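Vacuolar aminopeptidase 1 (Saccharomyces cerevisiae, PDB 5JGF) removes amino acids, preferably neutral or hydrophobic ones, from the N-termini of peptides in the yeast vacuole as a zinc-dependent dodecameric aminopeptidase. Local coordinates at residues D[49-61]-D[69-81]. Residues are numbered along the deposited sequence; the frame is centred on the assembly and turned at random.
Sequences NWQDSIGEDGGKF and NLSAFILGKNWRA
The carbonyl O of F61 accepts a hydrogen bond from the backbone N of F73 at 2.8 Å, with the donor tilted 28° from the carbonyl plane, while CA of A72 adds a C-H...O contact to the same oxygen. F61 N returns a bond to F73 O, and G59 and L75 exchange another reciprocal pair, the L75 N-H...O angle being 174°. These pairs, with K60 and I74 as the non-hydrogen-bonded pair between them, mark the consecutive strands 58-65 and 69-76 as an antiparallel beta hairpin, next to the edge strand 42-43 of the mixed sheet that also carries the zinc-binding H91 and D344 on other strands. With chi1 at 56°, F73 CG sits between its own backbone N and carbonyl carbon, which turns the ring back over F61, whose CB sits over one face, 4.0 Å from the F73 ring centroid. I54 CD1 lies at the ring edge, 4.2 Å from F73 CE1, and W50 CZ3 meets F73 CZ obliquely; helix 312-324 adds V316 and S320. With an alanine at F73, F61 CB would probably lose the ring face it rests on and a gap would open beside W50 and I54. Further along, a water donates to both E56 O and K77 O, whereas D57 OD1 stays 4.1 Å from K77 NZ, too far for a salt bridge.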
ATOM      1  N   ASN D  49     -26.459 -59.502  17.280  1.00 23.19           N
ATOM      2  CA  ASN D  49     -25.605 -60.331  16.440  1.00 24.30           C
ATOM      3  C   ASN D  49     -26.444 -60.894  15.294  1.00 24.13           C
ATOM      4  O   ASN D  49     -27.585 -61.301  15.495  1.00 23.85           O
ATOM      5  CB  ASN D  49     -24.983 -61.457  17.268  1.00 28.01           C
ATOM      6  CG  ASN D  49     -24.203 -62.434  16.419  1.00 29.75           C
ATOM      7  OD1 ASN D  49     -24.781 -63.295  15.768  1.00 33.02           O
ATOM      8  ND2 ASN D  49     -22.884 -62.296  16.412  1.00 32.76           N
ATOM      9  N   TRP D  50     -25.877 -60.915  14.093  1.00 22.93           N
ATOM     10  CA  TRP D  50     -26.603 -61.386  12.921  1.00 23.80           C
ATOM     11  C   TRP D  50     -26.491 -62.879  12.614  1.00 25.88           C
ATOM     12  O   TRP D  50     -27.063 -63.349  11.628  1.00 25.37           O
ATOM     13  CB  TRP D  50     -26.157 -60.596  11.688  1.00 23.21           C
ATOM     14  CG  TRP D  50     -26.437 -59.118  11.764  1.00 23.30           C
ATOM     15  CD1 TRP D  50     -27.175 -58.464  12.710  1.00 22.71           C
ATOM     16  CD2 TRP D  50     -26.015 -58.122  10.825  1.00 23.30           C
ATOM     17  NE1 TRP D  50     -27.241 -57.120  12.416  1.00 22.58           N
ATOM     18  CE2 TRP D  50     -26.538 -56.883  11.265  1.00 23.06           C
ATOM     19  CE3 TRP D  50     -25.246 -58.155   9.652  1.00 23.20           C
ATOM     20  CZ2 TRP D  50     -26.316 -55.686  10.571  1.00 22.90           C
ATOM     21  CZ3 TRP D  50     -25.026 -56.962   8.962  1.00 22.40           C
ATOM     22  CH2 TRP D  50     -25.560 -55.746   9.427  1.00 21.66           C
ATOM     23  N   GLN D  51     -25.773 -63.621  13.448  1.00 27.08           N
ATOM     24  CA  GLN D  51     -25.590 -65.051  13.213  1.00 30.88           C
ATOM     25  C   GLN D  51     -26.909 -65.781  12.965  1.00 30.93           C
ATOM     26  O   GLN D  51     -26.985 -66.635  12.085  1.00 33.38           O
ATOM     27  CB  GLN D  51     -24.857 -65.697  14.393  1.00 33.56           C
ATOM     28  CG  GLN D  51     -24.171 -67.017  14.066  1.00 40.56           C
ATOM     29  CD  GLN D  51     -23.000 -66.847  13.115  1.00 44.30           C
ATOM     30  OE1 GLN D  51     -22.095 -66.045  13.350  1.00 46.62           O
ATOM     31  NE2 GLN D  51     -23.009 -67.624  12.032  1.00 46.41           N
ATOM     32  N   ASP D  52     -27.947 -65.444  13.723  1.00 30.57           N
ATOM     33  CA  ASP D  52     -29.240 -66.103  13.554  1.00 31.99           C
ATOM     34  C   ASP D  52     -30.226 -65.364  12.652  1.00 31.56           C
ATOM     35  O   ASP D  52     -31.362 -65.814  12.475  1.00 32.59           O
ATOM     36  CB  ASP D  52     -29.904 -66.348  14.912  1.00 34.28           C
ATOM     37  CG  ASP D  52     -29.184 -67.400  15.738  1.00 34.86           C
ATOM     38  OD1 ASP D  52     -28.449 -68.221  15.152  1.00 35.85           O
ATOM     39  OD2 ASP D  52     -29.366 -67.414  16.972  1.00 36.54           O
ATOM     40  N   SER D  53     -29.806 -64.238  12.087  1.00 28.46           N
ATOM     41  CA  SER D  53     -30.685 -63.469  11.209  1.00 26.48           C
ATOM     42  C   SER D  53     -30.350 -63.717   9.748  1.00 24.32           C
ATOM     43  O   SER D  53     -31.206 -63.587   8.873  1.00 23.98           O
ATOM     44  CB  SER D  53     -30.575 -61.975  11.516  1.00 27.55           C
ATOM     45  OG  SER D  53     -31.097 -61.685  12.800  1.00 29.95           O
ATOM     46  N   ILE D  54     -29.097 -64.069   9.490  1.00 24.02           N
ATOM     47  CA  ILE D  54     -28.645 -64.346   8.136  1.00 24.34           C
ATOM     48  C   ILE D  54     -28.245 -65.817   8.060  1.00 26.06           C
ATOM     49  O   ILE D  54     -27.334 -66.251   8.758  1.00 27.11           O
ATOM     50  CB  ILE D  54     -27.434 -63.465   7.761  1.00 24.43           C
ATOM     51  CG1 ILE D  54     -27.849 -61.991   7.785  1.00 23.22           C
ATOM     52  CG2 ILE D  54     -26.909 -63.850   6.389  1.00 23.93           C
ATOM     53  CD1 ILE D  54     -26.710 -61.030   7.524  1.00 23.95           C
ATOM     54  N   GLY D  55     -28.942 -66.581   7.227  1.00 27.88           N
ATOM     55  CA  GLY D  55     -28.630 -67.992   7.087  1.00 28.19           C
ATOM     56  C   GLY D  55     -27.829 -68.275   5.827  1.00 28.52           C
ATOM     57  O   GLY D  55     -27.433 -67.350   5.118  1.00 28.06           O
ATOM     58  N   GLU D  56     -27.593 -69.553   5.535  1.00 27.56           N
ATOM     59  CA  GLU D  56     -26.817 -69.912   4.353  1.00 26.90           C
ATOM     60  C   GLU D  56     -27.534 -69.632   3.038  1.00 24.74           C
ATOM     61  O   GLU D  56     -26.907 -69.653   1.981  1.00 23.16           O
ATOM     62  CB  GLU D  56     -26.367 -71.372   4.417  1.00 30.51           C
ATOM     63  CG  GLU D  56     -27.406 -72.345   4.906  1.00 35.63           C
ATOM     64  CD  GLU D  56     -26.841 -73.743   5.087  1.00 39.83           C
ATOM     65  OE1 GLU D  56     -27.606 -74.716   4.932  1.00 41.88           O
ATOM     66  OE2 GLU D  56     -25.636 -73.862   5.392  1.00 41.26           O
ATOM     67  N   ASP D  57     -28.838 -69.371   3.089  1.00 24.07           N
ATOM     68  CA  ASP D  57     -29.574 -69.065   1.862  1.00 26.25           C
ATOM     69  C   ASP D  57     -29.323 -67.610   1.467  1.00 24.60           C
ATOM     70  O   ASP D  57     -29.737 -67.164   0.393  1.00 24.36           O
ATOM     71  CB  ASP D  57     -31.076 -69.269   2.050  1.00 30.20           C
ATOM     72  CG  ASP D  57     -31.460 -70.731   2.225  1.00 34.74           C
ATOM     73  OD1 ASP D  57     -30.990 -71.574   1.431  1.00 35.13           O
ATOM     74  OD2 ASP D  57     -32.249 -71.033   3.145  1.00 38.57           O
ATOM     75  N   GLY D  58     -28.653 -66.876   2.349  1.00 23.16           N
ATOM     76  CA  GLY D  58     -28.373 -65.479   2.081  1.00 22.40           C
ATOM     77  C   GLY D  58     -29.678 -64.715   2.103  1.00 21.71           C
ATOM     78  O   GLY D  58     -30.565 -65.029   2.899  1.00 21.07           O
ATOM     79  N   GLY D  59     -29.809 -63.716   1.239  1.00 19.51           N
ATOM     80  CA  GLY D  59     -31.044 -62.956   1.209  1.00 19.65           C
ATOM     81  C   GLY D  59     -30.859 -61.468   0.987  1.00 19.77           C
ATOM     82  O   GLY D  59     -29.774 -61.011   0.626  1.00 20.16           O
ATOM     83  N   LYS D  60     -31.934 -60.720   1.200  1.00 18.59           N
ATOM     84  CA  LYS D  60     -31.930 -59.272   1.029  1.00 18.62           C
ATOM     85  C   LYS D  60     -32.116 -58.604   2.386  1.00 18.66           C
ATOM     86  O   LYS D  60     -33.115 -58.841   3.071  1.00 18.57           O
ATOM     87  CB  LYS D  60     -33.057 -58.864   0.078  1.00 17.07           C
ATOM     88  CG  LYS D  60     -32.928 -59.489  -1.301  1.00 18.02           C
ATOM     89  CD  LYS D  60     -34.158 -59.240  -2.154  1.00 20.37           C
ATOM     90  CE  LYS D  60     -34.057 -59.972  -3.486  1.00 22.21           C
ATOM     91  NZ  LYS D  60     -35.331 -59.882  -4.252  1.00 21.60           N
ATOM     92  N   PHE D  61     -31.152 -57.774   2.775  1.00 17.92           N
ATOM     93  CA  PHE D  61     -31.221 -57.094   4.063  1.00 17.33           C
ATOM     94  C   PHE D  61     -30.734 -55.651   3.995  1.00 17.03           C
ATOM     95  O   PHE D  61     -30.266 -55.172   2.962  1.00 14.98           O
ATOM     96  CB  PHE D  61     -30.351 -57.811   5.104  1.00 19.41           C
ATOM     97  CG  PHE D  61     -30.427 -59.314   5.053  1.00 20.87           C
ATOM     98  CD1 PHE D  61     -29.696 -60.032   4.111  1.00 19.57           C
ATOM     99  CD2 PHE D  61     -31.216 -60.011   5.959  1.00 21.94           C
ATOM    100  CE1 PHE D  61     -29.751 -61.423   4.073  1.00 22.68           C
ATOM    101  CE2 PHE D  61     -31.277 -61.406   5.928  1.00 21.49           C
ATOM    102  CZ  PHE D  61     -30.543 -62.109   4.985  1.00 21.35           C
ATOM    103  N   ASN D  69     -27.241 -43.312   8.371  1.00 13.42           N
ATOM    104  CA  ASN D  69     -26.233 -44.111   7.668  1.00 14.82           C
ATOM    105  C   ASN D  69     -26.921 -45.453   7.389  1.00 16.07           C
ATOM    106  O   ASN D  69     -27.230 -46.199   8.318  1.00 16.46           O
ATOM    107  CB  ASN D  69     -25.036 -44.265   8.618  1.00 13.71           C
ATOM    108  CG  ASN D  69     -23.845 -45.005   8.016  1.00 12.99           C
ATOM    109  OD1 ASN D  69     -22.939 -45.392   8.756  1.00 14.98           O
ATOM    110  ND2 ASN D  69     -23.824 -45.189   6.701  1.00 13.80           N
ATOM    111  N   LEU D  70     -27.171 -45.749   6.117  1.00 15.57           N
ATOM    112  CA  LEU D  70     -27.867 -46.979   5.748  1.00 15.37           C
ATOM    113  C   LEU D  70     -27.104 -47.845   4.757  1.00 16.88           C
ATOM    114  O   LEU D  70     -26.434 -47.341   3.858  1.00 14.51           O
ATOM    115  CB  LEU D  70     -29.246 -46.627   5.170  1.00 14.90           C
ATOM    116  CG  LEU D  70     -30.179 -47.744   4.675  1.00 15.01           C
ATOM    117  CD1 LEU D  70     -31.615 -47.270   4.755  1.00 17.34           C
ATOM    118  CD2 LEU D  70     -29.826 -48.139   3.249  1.00 14.56           C
ATOM    119  N   SER D  71     -27.203 -49.158   4.941  1.00 14.40           N
ATOM    120  CA  SER D  71     -26.552 -50.100   4.043  1.00 15.29           C
ATOM    121  C   SER D  71     -27.548 -51.185   3.662  1.00 15.92           C
ATOM    122  O   SER D  71     -28.067 -51.892   4.526  1.00 13.97           O
ATOM    123  CB  SER D  71     -25.335 -50.743   4.706  1.00 16.03           C
ATOM    124  OG  SER D  71     -24.699 -51.640   3.809  1.00 16.85           O
ATOM    125  N   ALA D  72     -27.829 -51.287   2.369  1.00 14.99           N
ATOM    126  CA  ALA D  72     -28.749 -52.295   1.860  1.00 15.31           C
ATOM    127  C   ALA D  72     -27.889 -53.280   1.094  1.00 16.23           C
ATOM    128  O   ALA D  72     -26.993 -52.876   0.349  1.00 15.75           O
ATOM    129  CB  ALA D  72     -29.771 -51.658   0.931  1.00 14.00           C
ATOM    130  N   PHE D  73     -28.138 -54.572   1.277  1.00 16.77           N
ATOM    131  CA  PHE D  73     -27.341 -55.558   0.574  1.00 15.09           C
ATOM    132  C   PHE D  73     -28.090 -56.825   0.193  1.00 16.29           C
ATOM    133  O   PHE D  73     -29.111 -57.175   0.790  1.00 15.57           O
ATOM    134  CB  PHE D  73     -26.086 -55.901   1.390  1.00 16.62           C
ATOM    135  CG  PHE D  73     -26.366 -56.381   2.794  1.00 19.94           C
ATOM    136  CD1 PHE D  73     -26.281 -57.736   3.109  1.00 20.49           C
ATOM    137  CD2 PHE D  73     -26.667 -55.477   3.809  1.00 18.59           C
ATOM    138  CE1 PHE D  73     -26.485 -58.182   4.420  1.00 20.66           C
ATOM    139  CE2 PHE D  73     -26.872 -55.913   5.121  1.00 20.82           C
ATOM    140  CZ  PHE D  73     -26.779 -57.269   5.426  1.00 17.58           C
ATOM    141  N   ILE D  74     -27.569 -57.485  -0.833  1.00 16.41           N
ATOM    142  CA  ILE D  74     -28.130 -58.722  -1.354  1.00 16.82           C
ATOM    143  C   ILE D  74     -27.000 -59.743  -1.324  1.00 17.51           C
ATOM    144  O   ILE D  74     -25.960 -59.545  -1.954  1.00 18.02           O
ATOM    145  CB  ILE D  74     -28.607 -58.543  -2.805  1.00 17.25           C
ATOM    146  CG1 ILE D  74     -29.540 -57.332  -2.899  1.00 16.28           C
ATOM    147  CG2 ILE D  74     -29.325 -59.807  -3.280  1.00 17.29           C
ATOM    148  CD1 ILE D  74     -29.917 -56.959  -4.322  1.00 19.28           C
ATOM    149  N   LEU D  75     -27.207 -60.828  -0.585  1.00 17.07           N
ATOM    150  CA  LEU D  75     -26.201 -61.874  -0.451  1.00 17.06           C
ATOM    151  C   LEU D  75     -26.712 -63.181  -1.049  1.00 19.24           C
ATOM    152  O   LEU D  75     -27.735 -63.709  -0.619  1.00 18.95           O
ATOM    153  CB  LEU D  75     -25.862 -62.065   1.029  1.00 17.58           C
ATOM    154  CG  LEU D  75     -24.870 -63.158   1.443  1.00 18.41           C
ATOM    155  CD1 LEU D  75     -23.536 -62.983   0.728  1.00 18.53           C
ATOM    156  CD2 LEU D  75     -24.681 -63.098   2.949  1.00 18.45           C
ATOM    157  N   GLY D  76     -25.993 -63.693  -2.041  1.00 18.92           N
ATOM    158  CA  GLY D  76     -26.405 -64.924  -2.692  1.00 19.60           C
ATOM    159  C   GLY D  76     -26.004 -66.180  -1.946  1.00 19.17           C
ATOM    160  O   GLY D  76     -24.934 -66.246  -1.345  1.00 19.28           O
ATOM    161  N   LYS D  77     -26.870 -67.186  -1.994  1.00 21.07           N
ATOM    162  CA  LYS D  77     -26.614 -68.453  -1.323  1.00 21.02           C
ATOM    163  C   LYS D  77     -25.304 -69.076  -1.788  1.00 20.11           C
ATOM    164  O   LYS D  77     -24.614 -69.736  -1.013  1.00 20.69           O
ATOM    165  CB  LYS D  77     -27.763 -69.428  -1.593  1.00 24.20           C
ATOM    166  CG  LYS D  77     -27.536 -70.829  -1.045  1.00 26.62           C
ATOM    167  CD  LYS D  77     -28.697 -71.746  -1.400  1.00 30.04           C
ATOM    168  CE  LYS D  77     -28.429 -73.178  -0.956  1.00 31.50           C
ATOM    169  NZ  LYS D  77     -29.512 -74.103  -1.405  1.00 34.44           N
ATOM    170  N   ASN D  78     -24.957 -68.851  -3.050  1.00 20.12           N
ATOM    171  CA  ASN D  78     -23.739 -69.421  -3.612  1.00 20.99           C
ATOM    172  C   ASN D  78     -22.543 -68.479  -3.634  1.00 20.24           C
ATOM    173  O   ASN D  78     -21.550 -68.745  -4.309  1.00 17.87           O
ATOM    174  CB  ASN D  78     -24.017 -69.935  -5.023  1.00 23.35           C
ATOM    175  CG  ASN D  78     -25.104 -70.987  -5.043  1.00 25.86           C
ATOM    176  OD1 ASN D  78     -25.089 -71.911  -4.232  1.00 27.21           O
ATOM    177  ND2 ASN D  78     -26.049 -70.857  -5.970  1.00 26.94           N
ATOM    178  N   TRP D  79     -22.631 -67.382  -2.892  1.00 19.84           N
ATOM    179  CA  TRP D  79     -21.526 -66.430  -2.851  1.00 19.19           C
ATOM    180  C   TRP D  79     -20.305 -67.026  -2.159  1.00 20.47           C
ATOM    181  O   TRP D  79     -20.430 -67.829  -1.233  1.00 20.85           O
ATOM    182  CB  TRP D  79     -21.942 -65.156  -2.105  1.00 19.00           C
ATOM    183  CG  TRP D  79     -20.814 -64.164  -1.960  1.00 19.21           C
ATOM    184  CD1 TRP D  79     -20.301 -63.357  -2.937  1.00 19.42           C
ATOM    185  CD2 TRP D  79     -20.037 -63.913  -0.781  1.00 19.13           C
ATOM    186  NE1 TRP D  79     -19.252 -62.620  -2.440  1.00 17.74           N
ATOM    187  CE2 TRP D  79     -19.069 -62.939  -1.120  1.00 18.54           C
ATOM    188  CE3 TRP D  79     -20.064 -64.415   0.528  1.00 20.51           C
ATOM    189  CZ2 TRP D  79     -18.133 -62.456  -0.196  1.00 18.23           C
ATOM    190  CZ3 TRP D  79     -19.134 -63.934   1.449  1.00 21.91           C
ATOM    191  CH2 TRP D  79     -18.182 -62.961   1.079  1.00 21.91           C
ATOM    192  N   ARG D  80     -19.124 -66.638  -2.628  1.00 20.28           N
ATOM    193  CA  ARG D  80     -17.869 -67.076  -2.032  1.00 22.75           C
ATOM    194  C   ARG D  80     -16.914 -65.891  -2.108  1.00 21.39           C
ATOM    195  O   ARG D  80     -17.068 -65.025  -2.969  1.00 19.67           O
ATOM    196  CB  ARG D  80     -17.298 -68.298  -2.769  1.00 24.89           C
ATOM    197  CG  ARG D  80     -17.068 -68.119  -4.252  1.00 31.97           C
ATOM    198  CD  ARG D  80     -16.903 -69.478  -4.929  1.00 38.64           C
ATOM    199  NE  ARG D  80     -16.775 -69.366  -6.380  1.00 43.26           N
ATOM    200  CZ  ARG D  80     -15.632 -69.134  -7.018  1.00 46.83           C
ATOM    201  NH1 ARG D  80     -14.502 -68.994  -6.336  1.00 47.57           N
ATOM    202  NH2 ARG D  80     -15.621 -69.042  -8.342  1.00 48.25           N
ATOM    203  N   ALA D  81     -15.947 -65.855  -1.198  1.00 21.35           N
ATOM    204  CA  ALA D  81     -14.975 -64.768  -1.109  1.00 21.37           C
ATOM    205  C   ALA D  81     -14.402 -64.278  -2.433  1.00 23.02           C
ATOM    206  O   ALA D  81     -14.297 -63.070  -2.662  1.00 21.12           O
ATOM    207  CB  ALA D  81     -13.838 -65.175  -0.184  1.00 22.06           C
TER
HETATM  208  O   HOH W   1     -24.718 -70.761   1.378  1.00 25.76           O